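Local coordinates for ABC transporter periplasmic substrate-binding protein (Desulfovibrio alaskensis, PDB 5MY5), which probably captures tungstate in the periplasm and delivers it to an ABC transporter for uptake into the cell, at residues A[101-106]-A[268-274]; A[176-180]-A[190-196]; A[180-184]-A[208-212]; A[198-202]-A[263-268]. The protein carries 2 engineered substitutions. Where two conformers were deposited one is given. Numbering follows the deposited sequence.

Contacts 2 and 3 are the more buried pair, their centres about 9 Å apart. They share I180 and rest successive turns of helix 176-186 on strands 189-193 and 210-214, with no hydrogen bond between the segments in either. Contacts 1 and 4 are only partly buried and share L268 at the start of the C-terminal run. Contact 1 is backbone-bonded sheet pairing on strand 100-112, whereas contact 4 is apolar side-chain packing edged by a salt bridge. Contacts 2 and 4 both use helix 194-203, near its start and further along. The D106-R194 salt bridge (OD1 to NE, 2.7 Å) ties contact 1 to contact 2.

Contact 1: residues A[101-106]-A[268-274]; sequences QLMYND and LFTPNAE
Segments 101-106 and 268-274 run antiparallel, their end-to-end directions 152° apart. Y104 and T270 form the hydrogen-bonded pair (CA-CA 5.4 Å), with Y104 N to T270 O and T270 N to Y104 O both 2.9 Å. M103 and P271 form the adjacent non-hydrogen-bonded pair (CA-CA 4.1 Å), and N272 N donates almost linearly to L102 O at 3.0 Å. Water 1 joins Q101 O to E274 N, and water 2 joins D106 N to L268 O. Strand 100-112 pairs here with the C-terminal strand, while its other edge bonds to Y224 and N222 of strand 221-228, consistent with the chain's return to its first lobe in the two-lobed periplasmic binding protein fold. M103 and P271 share one face of the sheet; M103 (chi1 p) sets CG 3.9 Å from F269 CD1, and I258 packs on both M103 and F269. On the other face, Y104 (chi1 p) takes T270 CB over its ring in a CH-pi contact, 3.8 Å from the centroid, while F221 also stacks with Y104.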
loop_
_atom_site.group_PDB
_atom_site.type_symbol
_atom_site.label_atom_id
_atom_site.label_comp_id
_atom_site.label_asym_id
_atom_site.label_seq_id
_atom_site.Cartn_x
_atom_site.Cartn_y
_atom_site.Cartn_z
ATOM N N GLN A 101 1.551 -11.095 -9.243
ATOM C CA GLN A 101 1.207 -10.744 -7.878
ATOM C C GLN A 101 2.132 -11.434 -6.921
ATOM O O GLN A 101 2.487 -12.621 -7.121
ATOM C CB GLN A 101 -0.252 -11.099 -7.583
ATOM C CG GLN A 101 -1.223 -10.044 -8.132
ATOM C CD GLN A 101 -1.444 -10.134 -9.631
ATOM O OE1 GLN A 101 -1.956 -11.148 -10.133
ATOM N NE2 GLN A 101 -1.126 -9.069 -10.352
ATOM N N LEU A 102 2.528 -10.751 -5.883
ATOM C CA LEU A 102 3.626 -11.184 -4.945
ATOM C C LEU A 102 3.230 -11.182 -3.463
ATOM O O LEU A 102 3.414 -12.191 -2.730
ATOM C CB LEU A 102 4.940 -10.479 -5.204
ATOM C CG LEU A 102 5.574 -10.710 -6.542
ATOM C CD1 LEU A 102 6.741 -9.745 -6.770
ATOM C CD2 LEU A 102 6.079 -12.184 -6.627
ATOM N N MET A 103 2.613 -10.113 -2.964
ATOM C CA MET A 103 2.191 -9.952 -1.618
ATOM C C MET A 103 1.243 -8.771 -1.493
ATOM O O MET A 103 1.135 -8.013 -2.421
ATOM C CB MET A 103 3.335 -9.681 -0.674
ATOM C CG MET A 103 4.131 -8.463 -0.868
ATOM S SD MET A 103 5.245 -8.297 -2.268
ATOM C CE MET A 103 6.014 -6.789 -1.818
ATOM N N TYR A 104 0.587 -8.681 -0.364
ATOM C CA TYR A 104 -0.159 -7.441 -0.072
ATOM C C TYR A 104 0.140 -6.916 1.307
ATOM O O TYR A 104 0.346 -7.727 2.223
ATOM C CB TYR A 104 -1.658 -7.627 -0.235
ATOM C CG TYR A 104 -2.322 -8.757 0.602
ATOM C CD1 TYR A 104 -2.898 -8.478 1.824
ATOM C CD2 TYR A 104 -2.451 -10.066 0.120
ATOM C CE1 TYR A 104 -3.526 -9.437 2.592
ATOM C CE2 TYR A 104 -3.170 -11.012 0.859
ATOM C CZ TYR A 104 -3.660 -10.676 2.109
ATOM O OH TYR A 104 -4.290 -11.570 2.923
ATOM N N ASN A 105 0.139 -5.615 1.513
ATOM C CA ASN A 105 -0.058 -5.018 2.825
ATOM C C ASN A 105 -1.537 -4.537 2.878
ATOM O O ASN A 105 -2.341 -4.965 2.060
ATOM C CB ASN A 105 1.000 -3.986 3.216
ATOM C CG ASN A 105 1.160 -2.852 2.200
ATOM O OD1 ASN A 105 0.433 -2.804 1.220
ATOM N ND2 ASN A 105 2.153 -1.965 2.393
ATOM N N ASP A 106 -1.896 -3.933 3.959
ATOM C CA ASP A 106 -3.293 -3.609 4.100
ATOM C C ASP A 106 -3.529 -2.300 4.786
ATOM O O ASP A 106 -2.690 -1.701 5.379
ATOM C CB ASP A 106 -4.086 -4.744 4.767
ATOM C CG ASP A 106 -3.727 -4.950 6.228
ATOM O OD1 ASP A 106 -2.661 -4.515 6.734
ATOM O OD2 ASP A 106 -4.517 -5.658 6.929
ATOM N N LEU A 268 3.499 -7.150 8.440
ATOM C CA LEU A 268 3.030 -6.113 7.524
ATOM C C LEU A 268 2.562 -6.669 6.209
ATOM O O LEU A 268 1.526 -6.189 5.658
ATOM C CB LEU A 268 4.135 -5.072 7.419
ATOM C CG LEU A 268 3.907 -3.723 6.796
ATOM C CD1 LEU A 268 3.049 -2.899 7.737
ATOM C CD2 LEU A 268 5.217 -3.046 6.603
ATOM N N PHE A 269 3.262 -7.641 5.636
ATOM C CA PHE A 269 2.920 -8.212 4.329
ATOM C C PHE A 269 2.448 -9.649 4.401
ATOM O O PHE A 269 3.089 -10.423 5.132
ATOM C CB PHE A 269 4.148 -8.153 3.453
ATOM C CG PHE A 269 4.646 -6.778 3.140
ATOM C CD1 PHE A 269 4.078 -5.977 2.085
ATOM C CD2 PHE A 269 5.661 -6.216 3.874
ATOM C CE1 PHE A 269 4.606 -4.724 1.779
ATOM C CE2 PHE A 269 6.173 -5.014 3.545
ATOM C CZ PHE A 269 5.626 -4.230 2.576
ATOM N N THR A 270 1.417 -10.038 3.666
ATOM C CA THR A 270 0.981 -11.367 3.470
ATOM C C THR A 270 1.485 -11.758 2.053
ATOM O O THR A 270 0.992 -11.225 1.063
ATOM C CB THR A 270 -0.540 -11.496 3.612
ATOM O OG1 THR A 270 -0.928 -11.007 4.877
ATOM C CG2 THR A 270 -0.982 -12.875 3.411
ATOM N N PRO A 271 2.401 -12.742 1.935
ATOM C CA PRO A 271 2.698 -13.316 0.633
ATOM C C PRO A 271 1.548 -13.994 -0.035
ATOM O O PRO A 271 0.771 -14.652 0.659
ATOM C CB PRO A 271 3.822 -14.319 0.934
ATOM C CG PRO A 271 3.621 -14.658 2.327
ATOM C CD PRO A 271 2.903 -13.564 3.049
ATOM N N ASN A 272 1.404 -13.848 -1.343
ATOM C CA ASN A 272 0.322 -14.446 -2.074
ATOM C C ASN A 272 0.600 -14.737 -3.516
ATOM O O ASN A 272 -0.289 -14.764 -4.332
ATOM C CB ASN A 272 -1.015 -13.677 -1.836
ATOM C CG ASN A 272 -1.114 -12.371 -2.594
ATOM O OD1 ASN A 272 -0.092 -11.751 -2.995
ATOM N ND2 ASN A 272 -2.327 -11.946 -2.809
ATOM N N ALA A 273 1.880 -14.993 -3.834
ATOM C CA ALA A 273 2.236 -15.422 -5.174
ATOM C C ALA A 273 1.415 -16.679 -5.535
ATOM O O ALA A 273 1.089 -17.481 -4.650
ATOM C CB ALA A 273 3.740 -15.619 -5.306
ATOM N N GLU A 274 0.969 -16.780 -6.791
ATOM C CA GLU A 274 0.213 -17.976 -7.247
ATOM C C GLU A 274 1.111 -19.210 -7.264
ATOM O O GLU A 274 2.311 -19.094 -7.471
ATOM C CB GLU A 274 -0.367 -17.756 -8.648
ATOM C CG GLU A 274 -1.502 -16.736 -8.705
ATOM C CD GLU A 274 -2.736 -17.167 -7.921
ATOM O OE1 GLU A 274 -2.887 -18.385 -7.675
ATOM O OE2 GLU A 274 -3.563 -16.293 -7.571
ATOM O OXT GLU A 274 0.692 -20.363 -7.085
HETATM O O HOH W 1 1.901 -14.857 -8.635
HETATM O O HOH W 2 0.079 -3.925 6.332
#

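Contact 2: residues A[176-180]-A[190-196]; sequences MLRTI and TMTDRGT
This is a helix-on-sheet contact, largely buried, in which the first turn of helix 176-186 packs against strand 189-193 and the start of the helix that follows it. The axes of helix 176-180 and strand 190-193 approach to 9.3 Å, with N-to-C directions 148° apart. M176 lies opposite T192 (CA-CA 6.9 Å), L177 opposite T196 (7.0 Å) and I180 opposite T190 (6.8 Å). No hydrogen bond crosses, so side-chain fit holds the faces together. M176 (chi1 t, chi2 p) makes the most contacts: its CG lies 3.4 Å from T192 OG1, 3.5 Å from D193 OD1 and 3.7 Å from T196 CG2, and its CE is 3.4 Å from M191 O. I180 CD1 meets T192 OG1 at 3.7 Å and T196 CG2 at 3.9 Å, L177 CD2 also meets T196 CG2 at 3.7 Å, and T179 CG2 sits 3.7 Å from T190 OG1, a hydroxyl bonded to V139 O. M191 points its CB away. At the strand end D193 becomes the N-cap of helix 194-203: its OD2 accepts from T196 N at 2.8 Å and its OD1 from T196 OG1 at 2.7 Å. Because strands 169-171 and 189-193 both run parallel to 138-140, which lies between them, helix 176-186 is the connection of a beta-alpha-beta crossover, and its nearly antiparallel course over the second strand is the usual geometry of that motif.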
loop_
_atom_site.group_PDB
_atom_site.type_symbol
_atom_site.label_atom_id
_atom_site.label_comp_id
_atom_site.label_asym_id
_atom_site.label_seq_id
_atom_site.Cartn_x
_atom_site.Cartn_y
_atom_site.Cartn_z
ATOM N N MET A 176 -0.231 11.158 6.305
ATOM C CA MET A 176 -0.883 10.137 7.128
ATOM C C MET A 176 -0.742 10.392 8.609
ATOM O O MET A 176 -1.759 10.325 9.386
ATOM C CB MET A 176 -0.450 8.721 6.771
ATOM C CG MET A 176 -1.349 7.640 7.247
ATOM S SD MET A 176 -2.919 7.564 6.383
ATOM C CE MET A 176 -3.966 8.377 7.604
ATOM N N LEU A 177 0.472 10.667 9.107
ATOM C CA LEU A 177 0.622 10.896 10.525
ATOM C C LEU A 177 -0.149 12.090 11.030
ATOM O O LEU A 177 -0.867 12.045 12.069
ATOM C CB LEU A 177 2.135 11.033 10.870
ATOM C CG LEU A 177 2.904 9.733 10.967
ATOM C CD1 LEU A 177 4.391 10.079 11.129
ATOM C CD2 LEU A 177 2.402 8.873 12.154
ATOM N N ARG A 178 -0.155 13.159 10.285
ATOM C CA ARG A 178 -0.909 14.334 10.654
ATOM C C ARG A 178 -2.440 14.010 10.733
ATOM O O ARG A 178 -3.158 14.515 11.602
ATOM C CB ARG A 178 -0.709 15.459 9.703
ATOM C CG ARG A 178 0.670 16.161 9.800
ATOM C CD ARG A 178 0.830 16.904 11.128
ATOM N NE ARG A 178 1.984 17.786 11.010
ATOM C CZ ARG A 178 2.446 18.654 11.922
ATOM N NH1 ARG A 178 1.928 18.711 13.130
ATOM N NH2 ARG A 178 3.488 19.419 11.611
ATOM N N THR A 179 -2.890 13.236 9.805
ATOM C CA THR A 179 -4.322 12.944 9.701
ATOM C C THR A 179 -4.693 12.075 10.863
ATOM O O THR A 179 -5.788 12.249 11.439
ATOM C CB THR A 179 -4.558 12.289 8.345
ATOM O OG1 THR A 179 -4.299 13.250 7.301
ATOM C CG2 THR A 179 -5.955 11.714 8.169
ATOM N N ILE A 180 -3.842 11.117 11.225
ATOM C CA ILE A 180 -4.070 10.316 12.428
ATOM C C ILE A 180 -4.206 11.214 13.623
ATOM O O ILE A 180 -5.111 11.026 14.469
ATOM C CB ILE A 180 -2.965 9.305 12.616
ATOM C CG1 ILE A 180 -3.136 8.160 11.647
ATOM C CG2 ILE A 180 -3.003 8.739 14.059
ATOM C CD1 ILE A 180 -1.959 7.155 11.632
ATOM N N THR A 190 -10.560 7.108 11.298
ATOM C CA THR A 190 -9.792 7.429 10.064
ATOM C C THR A 190 -9.335 6.081 9.469
ATOM O O THR A 190 -9.133 5.078 10.174
ATOM C CB THR A 190 -8.663 8.410 10.328
ATOM O OG1 THR A 190 -8.155 8.862 9.053
ATOM C CG2 THR A 190 -7.527 7.827 11.063
ATOM N N MET A 191 -9.105 6.073 8.165
ATOM C CA MET A 191 -8.483 4.939 7.474
ATOM C C MET A 191 -6.980 5.279 7.326
ATOM O O MET A 191 -6.615 6.388 6.856
ATOM C CB MET A 191 -9.117 4.667 6.115
ATOM C CG MET A 191 -8.614 3.422 5.436
ATOM S SD MET A 191 -8.639 3.444 3.649
ATOM C CE MET A 191 -7.230 4.515 3.354
ATOM N N THR A 192 -6.153 4.275 7.676
ATOM C CA THR A 192 -4.670 4.385 7.561
ATOM C C THR A 192 -4.081 3.167 7.026
ATOM O O THR A 192 -4.648 2.106 7.111
ATOM C CB THR A 192 -4.060 4.714 8.911
ATOM O OG1 THR A 192 -2.632 4.912 8.808
ATOM C CG2 THR A 192 -4.337 3.705 9.933
ATOM N N ASP A 193 -2.901 3.303 6.362
ATOM C CA ASP A 193 -2.152 2.054 6.092
ATOM C C ASP A 193 -1.717 1.523 7.516
ATOM O O ASP A 193 -1.462 2.296 8.398
ATOM C CB ASP A 193 -0.908 2.331 5.205
ATOM C CG ASP A 193 -0.017 3.329 5.835
ATOM O OD1 ASP A 193 -0.324 4.531 6.056
ATOM O OD2 ASP A 193 1.086 2.884 6.204
ATOM N N ARG A 194 -1.593 0.190 7.550
ATOM C CA ARG A 194 -1.139 -0.467 8.805
ATOM C C ARG A 194 0.228 -0.041 9.214
ATOM O O ARG A 194 0.448 0.174 10.420
ATOM C CB ARG A 194 -1.191 -1.940 8.711
ATOM C CG ARG A 194 -0.949 -2.672 10.069
ATOM C CD ARG A 194 -1.010 -4.180 9.841
ATOM N NE ARG A 194 -2.315 -4.718 9.449
ATOM C CZ ARG A 194 -3.274 -5.060 10.315
ATOM N NH1 ARG A 194 -3.132 -4.896 11.622
ATOM N NH2 ARG A 194 -4.419 -5.554 9.830
ATOM N N GLY A 195 1.142 0.119 8.283
ATOM C CA GLY A 195 2.519 0.503 8.615
ATOM C C GLY A 195 2.578 1.784 9.423
ATOM O O GLY A 195 3.209 1.896 10.457
ATOM N N THR A 196 1.885 2.846 8.937
ATOM C CA THR A 196 1.879 4.106 9.637
ATOM C C THR A 196 1.193 3.934 11.023
ATOM O O THR A 196 1.694 4.540 11.970
ATOM C CB THR A 196 1.173 5.210 8.840
ATOM O OG1 THR A 196 1.799 5.360 7.532
ATOM C CG2 THR A 196 1.271 6.498 9.525
#

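Contact 3: residues A[180-184]-A[208-212]; sequences INVAA and PPLKI
One leucine fills one hollow here. L210 points its CB toward segment 180-184 and, with chi1 m and chi2 t, presents CD1 as a bump to the shallow depression between I180, A183 and A184, residues spaced i, i+3 and i+4 on the helix. CD1 of L210 lies 4.0 Å from I180 CG2, 4.1 Å from A183 CB and 3.9 Å from A184 CB. With only methyl side chains at A183 and A184, the helix backbone is left accessible, and L210 CD1 comes within 3.6 Å of I180 O and 3.7 Å of A184 N, the two ends of a 2.9 Å helical hydrogen bond. Beside this seat the P209 ring touches the helix through CG, 4.3 Å from A184 CB. The segments are helical at 180-184 and extended from 210, with axes 10.2 Å apart at closest and directions 114° apart; the closest CA pair is A184-L210 at 6.4 Å. Only 162 Å² is buried and no hydrogen bond crosses. K211 makes no contact with the helix; its NZ donates to P208 O at 2.6 Å and hydrogen-bonds N207 OD1. On the sheet, L210 touches I110 and P112 of strand 100-112, the antiparallel neighbour of strand 210-214. The steep 114° angle makes this a local seat, a strand leucine set into a hollow walled by one isoleucine and two alanines, within a layered alpha/beta arrangement consistent with a lobe of the periplasmic binding protein fold.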
loop_
_atom_site.group_PDB
_atom_site.type_symbol
_atom_site.label_atom_id
_atom_site.label_comp_id
_atom_site.label_asym_id
_atom_site.label_seq_id
_atom_site.Cartn_x
_atom_site.Cartn_y
_atom_site.Cartn_z
ATOM N N ILE A 180 -3.842 11.117 11.225
ATOM C CA ILE A 180 -4.070 10.316 12.428
ATOM C C ILE A 180 -4.206 11.214 13.623
ATOM O O ILE A 180 -5.111 11.026 14.469
ATOM C CB ILE A 180 -2.965 9.305 12.616
ATOM C CG1 ILE A 180 -3.136 8.160 11.647
ATOM C CG2 ILE A 180 -3.003 8.739 14.059
ATOM C CD1 ILE A 180 -1.959 7.155 11.632
ATOM N N ASN A 181 -3.270 12.145 13.802
ATOM C CA ASN A 181 -3.303 13.121 14.890
ATOM C C ASN A 181 -4.541 13.994 14.939
ATOM O O ASN A 181 -5.103 14.165 16.014
ATOM C CB ASN A 181 -1.990 13.874 15.007
ATOM C CG ASN A 181 -0.893 12.943 15.626
ATOM O OD1 ASN A 181 -1.025 12.591 16.794
ATOM N ND2 ASN A 181 -0.033 12.425 14.853
ATOM N N VAL A 182 -5.093 14.371 13.770
ATOM C CA VAL A 182 -6.368 15.044 13.805
ATOM C C VAL A 182 -7.517 14.158 14.263
ATOM O O VAL A 182 -8.335 14.566 15.116
ATOM C CB VAL A 182 -6.702 15.644 12.436
ATOM C CG1 VAL A 182 -8.148 16.163 12.440
ATOM C CG2 VAL A 182 -5.669 16.706 12.060
ATOM N N ALA A 183 -7.547 12.895 13.838
ATOM C CA ALA A 183 -8.564 11.938 14.305
ATOM C C ALA A 183 -8.405 11.771 15.814
ATOM O O ALA A 183 -9.429 11.779 16.531
ATOM C CB ALA A 183 -8.457 10.630 13.605
ATOM N N ALA A 184 -7.163 11.735 16.336
ATOM C CA ALA A 184 -7.014 11.632 17.790
ATOM C C ALA A 184 -7.538 12.850 18.532
ATOM O O ALA A 184 -8.263 12.678 19.505
ATOM C CB ALA A 184 -5.578 11.362 18.172
ATOM N N PRO A 208 -1.623 4.086 22.204
ATOM C CA PRO A 208 -2.305 5.267 21.668
ATOM C C PRO A 208 -3.820 5.277 21.983
ATOM O O PRO A 208 -4.423 4.224 22.184
ATOM C CB PRO A 208 -2.091 5.084 20.150
ATOM C CG PRO A 208 -2.169 3.605 20.013
ATOM C CD PRO A 208 -1.372 3.071 21.187
ATOM N N PRO A 209 -4.457 6.472 21.850
ATOM C CA PRO A 209 -5.881 6.538 22.056
ATOM C C PRO A 209 -6.751 5.987 20.988
ATOM O O PRO A 209 -7.883 5.675 21.242
ATOM C CB PRO A 209 -6.146 8.041 22.197
ATOM C CG PRO A 209 -4.999 8.708 21.456
ATOM C CD PRO A 209 -3.840 7.777 21.715
ATOM N N LEU A 210 -6.205 5.822 19.770
ATOM C CA LEU A 210 -6.902 5.260 18.643
ATOM C C LEU A 210 -6.394 3.848 18.455
ATOM O O LEU A 210 -5.203 3.619 18.496
ATOM C CB LEU A 210 -6.598 6.055 17.370
ATOM C CG LEU A 210 -6.951 7.526 17.380
ATOM C CD1 LEU A 210 -6.429 8.152 16.112
ATOM C CD2 LEU A 210 -8.471 7.755 17.634
ATOM N N LYS A 211 -7.329 2.962 18.327
ATOM C CA LYS A 211 -7.099 1.488 18.207
ATOM C C LYS A 211 -7.568 1.026 16.841
ATOM O O LYS A 211 -8.453 1.677 16.201
ATOM C CB LYS A 211 -7.880 0.795 19.347
ATOM C CG LYS A 211 -7.598 1.384 20.709
ATOM C CD LYS A 211 -6.160 1.206 21.146
ATOM C CE LYS A 211 -5.959 1.667 22.600
ATOM N NZ LYS A 211 -4.522 1.723 23.048
ATOM N N ILE A 212 -7.085 -0.102 16.345
ATOM C CA ILE A 212 -7.584 -0.693 15.161
ATOM C C ILE A 212 -8.957 -1.276 15.436
ATOM O O ILE A 212 -9.093 -2.110 16.366
ATOM C CB ILE A 212 -6.681 -1.797 14.534
ATOM C CG1 ILE A 212 -5.311 -1.181 14.133
ATOM C CG2 ILE A 212 -7.410 -2.516 13.424
ATOM C CD1 ILE A 212 -4.329 -2.277 13.740
#

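Contact 4: residues A[198-202]-A[263-268]; sequences IKYEA and LMGKAL
I198 occupies the apolar centre, giving up 110 Å² to segment 263-268. With chi1 m and chi2 t, its CG2 lies 4.0 Å from both L263 CD2 and M264 CB, while its CD1 meets L268 CD1 at 4.0 Å and K266 CB at 3.9 Å. Around it, K199 lays its aliphatic chain on the same surface, CE 3.7 Å from L263 CD1 and CG 3.8 Å from M264 CE, and M264 SD rests 3.7 Å from A202 CB. The partner of helix 198-202 is a tight beta-hairpin: a type I' turn from L263 to K266, with M264 (45/45) and G265 (81/2) at positive phi, closed by K266 N to L263 O and L263 N to K266 O, both 2.9 Å. Consistent with the two-lobed binding-protein fold, the hairpin of one lobe here meets a helix of the other. At the polar edge, the extended K266 side chain forms a salt bridge with E201 (chi1 and chi2 t), NZ to OE1 2.8 Å, with a weak second bond from NZ to OE2 at 3.3 Å.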
loop_
_atom_site.group_PDB
_atom_site.type_symbol
_atom_site.label_atom_id
_atom_site.label_comp_id
_atom_site.label_asym_id
_atom_site.label_seq_id
_atom_site.Cartn_x
_atom_site.Cartn_y
_atom_site.Cartn_z
ATOM N N ILE A 198 1.256 1.194 12.922
ATOM C CA ILE A 198 2.308 0.561 13.746
ATOM C C ILE A 198 3.305 1.638 14.269
ATOM O O ILE A 198 3.685 1.660 15.484
ATOM C CB ILE A 198 2.965 -0.580 12.957
ATOM C CG1 ILE A 198 2.044 -1.761 12.789
ATOM C CG2 ILE A 198 4.320 -0.939 13.642
ATOM C CD1 ILE A 198 2.510 -2.694 11.723
ATOM N N LYS A 199 3.793 2.545 13.419
ATOM C CA LYS A 199 4.753 3.560 13.860
ATOM C C LYS A 199 4.106 4.514 14.843
ATOM O O LYS A 199 4.723 4.904 15.867
ATOM C CB LYS A 199 5.351 4.322 12.630
ATOM C CG LYS A 199 6.234 3.390 11.775
ATOM C CD LYS A 199 6.793 4.027 10.500
ATOM C CE LYS A 199 7.781 3.044 9.816
ATOM N NZ LYS A 199 8.068 3.306 8.339
ATOM N N TYR A 200 2.880 4.930 14.559
ATOM C CA TYR A 200 2.166 5.826 15.473
ATOM C C TYR A 200 1.901 5.148 16.904
ATOM O O TYR A 200 2.100 5.766 17.946
ATOM C CB TYR A 200 0.784 6.162 14.814
ATOM C CG TYR A 200 -0.270 6.703 15.746
ATOM C CD1 TYR A 200 -0.137 7.989 16.228
ATOM C CD2 TYR A 200 -1.414 5.952 16.123
ATOM C CE1 TYR A 200 -1.034 8.520 17.147
ATOM C CE2 TYR A 200 -2.354 6.500 16.957
ATOM C CZ TYR A 200 -2.165 7.766 17.443
ATOM O OH TYR A 200 -3.199 8.132 18.311
ATOM N N GLU A 201 1.465 3.904 16.903
ATOM C CA GLU A 201 1.187 3.136 18.111
ATOM C C GLU A 201 2.513 3.052 18.960
ATOM O O GLU A 201 2.483 3.277 20.180
ATOM C CB GLU A 201 0.794 1.741 17.664
ATOM C CG GLU A 201 0.539 0.765 18.806
ATOM C CD GLU A 201 0.283 -0.644 18.345
ATOM O OE1 GLU A 201 0.931 -1.187 17.442
ATOM O OE2 GLU A 201 -0.659 -1.263 18.852
ATOM N N ALA A 202 3.633 2.832 18.306
ATOM C CA ALA A 202 4.963 2.822 19.000
ATOM C C ALA A 202 5.403 4.176 19.546
ATOM O O ALA A 202 5.929 4.253 20.631
ATOM C CB ALA A 202 6.031 2.199 18.077
ATOM N N LEU A 263 7.770 -4.908 10.940
ATOM C CA LEU A 263 7.972 -3.526 11.226
ATOM C C LEU A 263 7.728 -3.281 12.694
ATOM O O LEU A 263 6.659 -3.633 13.169
ATOM C CB LEU A 263 6.947 -2.698 10.359
ATOM C CG LEU A 263 7.061 -1.202 10.581
ATOM C CD1 LEU A 263 8.390 -0.639 10.109
ATOM C CD2 LEU A 263 5.889 -0.373 9.974
ATOM N N MET A 264 8.763 -2.833 13.406
ATOM C CA MET A 264 8.717 -2.693 14.863
ATOM C C MET A 264 8.099 -3.927 15.497
ATOM O O MET A 264 7.220 -3.878 16.343
ATOM C CB MET A 264 7.990 -1.438 15.274
ATOM C CG MET A 264 8.734 -0.258 14.744
ATOM S SD MET A 264 7.904 1.291 15.038
ATOM C CE MET A 264 9.053 2.284 14.108
ATOM N N GLY A 265 8.530 -5.101 15.044
ATOM C CA GLY A 265 8.074 -6.339 15.606
ATOM C C GLY A 265 6.756 -6.943 15.196
ATOM O O GLY A 265 6.320 -8.006 15.648
ATOM N N LYS A 266 6.092 -6.252 14.252
ATOM C CA LYS A 266 4.754 -6.617 13.834
ATOM C C LYS A 266 4.690 -6.956 12.348
ATOM O O LYS A 266 5.380 -6.360 11.517
ATOM C CB LYS A 266 3.856 -5.422 14.160
ATOM C CG LYS A 266 3.633 -5.320 15.670
ATOM C CD LYS A 266 2.442 -4.572 16.140
ATOM C CE LYS A 266 2.360 -4.546 17.652
ATOM N NZ LYS A 266 1.060 -3.959 18.065
ATOM N N ALA A 267 3.795 -7.837 11.990
ATOM C CA ALA A 267 3.632 -8.320 10.601
ATOM C C ALA A 267 3.069 -7.170 9.717
ATOM O O ALA A 267 2.295 -6.314 10.224
ATOM C CB ALA A 267 2.635 -9.466 10.539
ATOM N N LEU A 268 3.499 -7.150 8.440
ATOM C CA LEU A 268 3.030 -6.113 7.524
ATOM C C LEU A 268 2.562 -6.669 6.209
ATOM O O LEU A 268 1.526 -6.189 5.658
ATOM C CB LEU A 268 4.135 -5.072 7.419
ATOM C CG LEU A 268 3.907 -3.723 6.796
ATOM C CD1 LEU A 268 3.049 -2.899 7.737
ATOM C CD2 LEU A 268 5.217 -3.046 6.603
#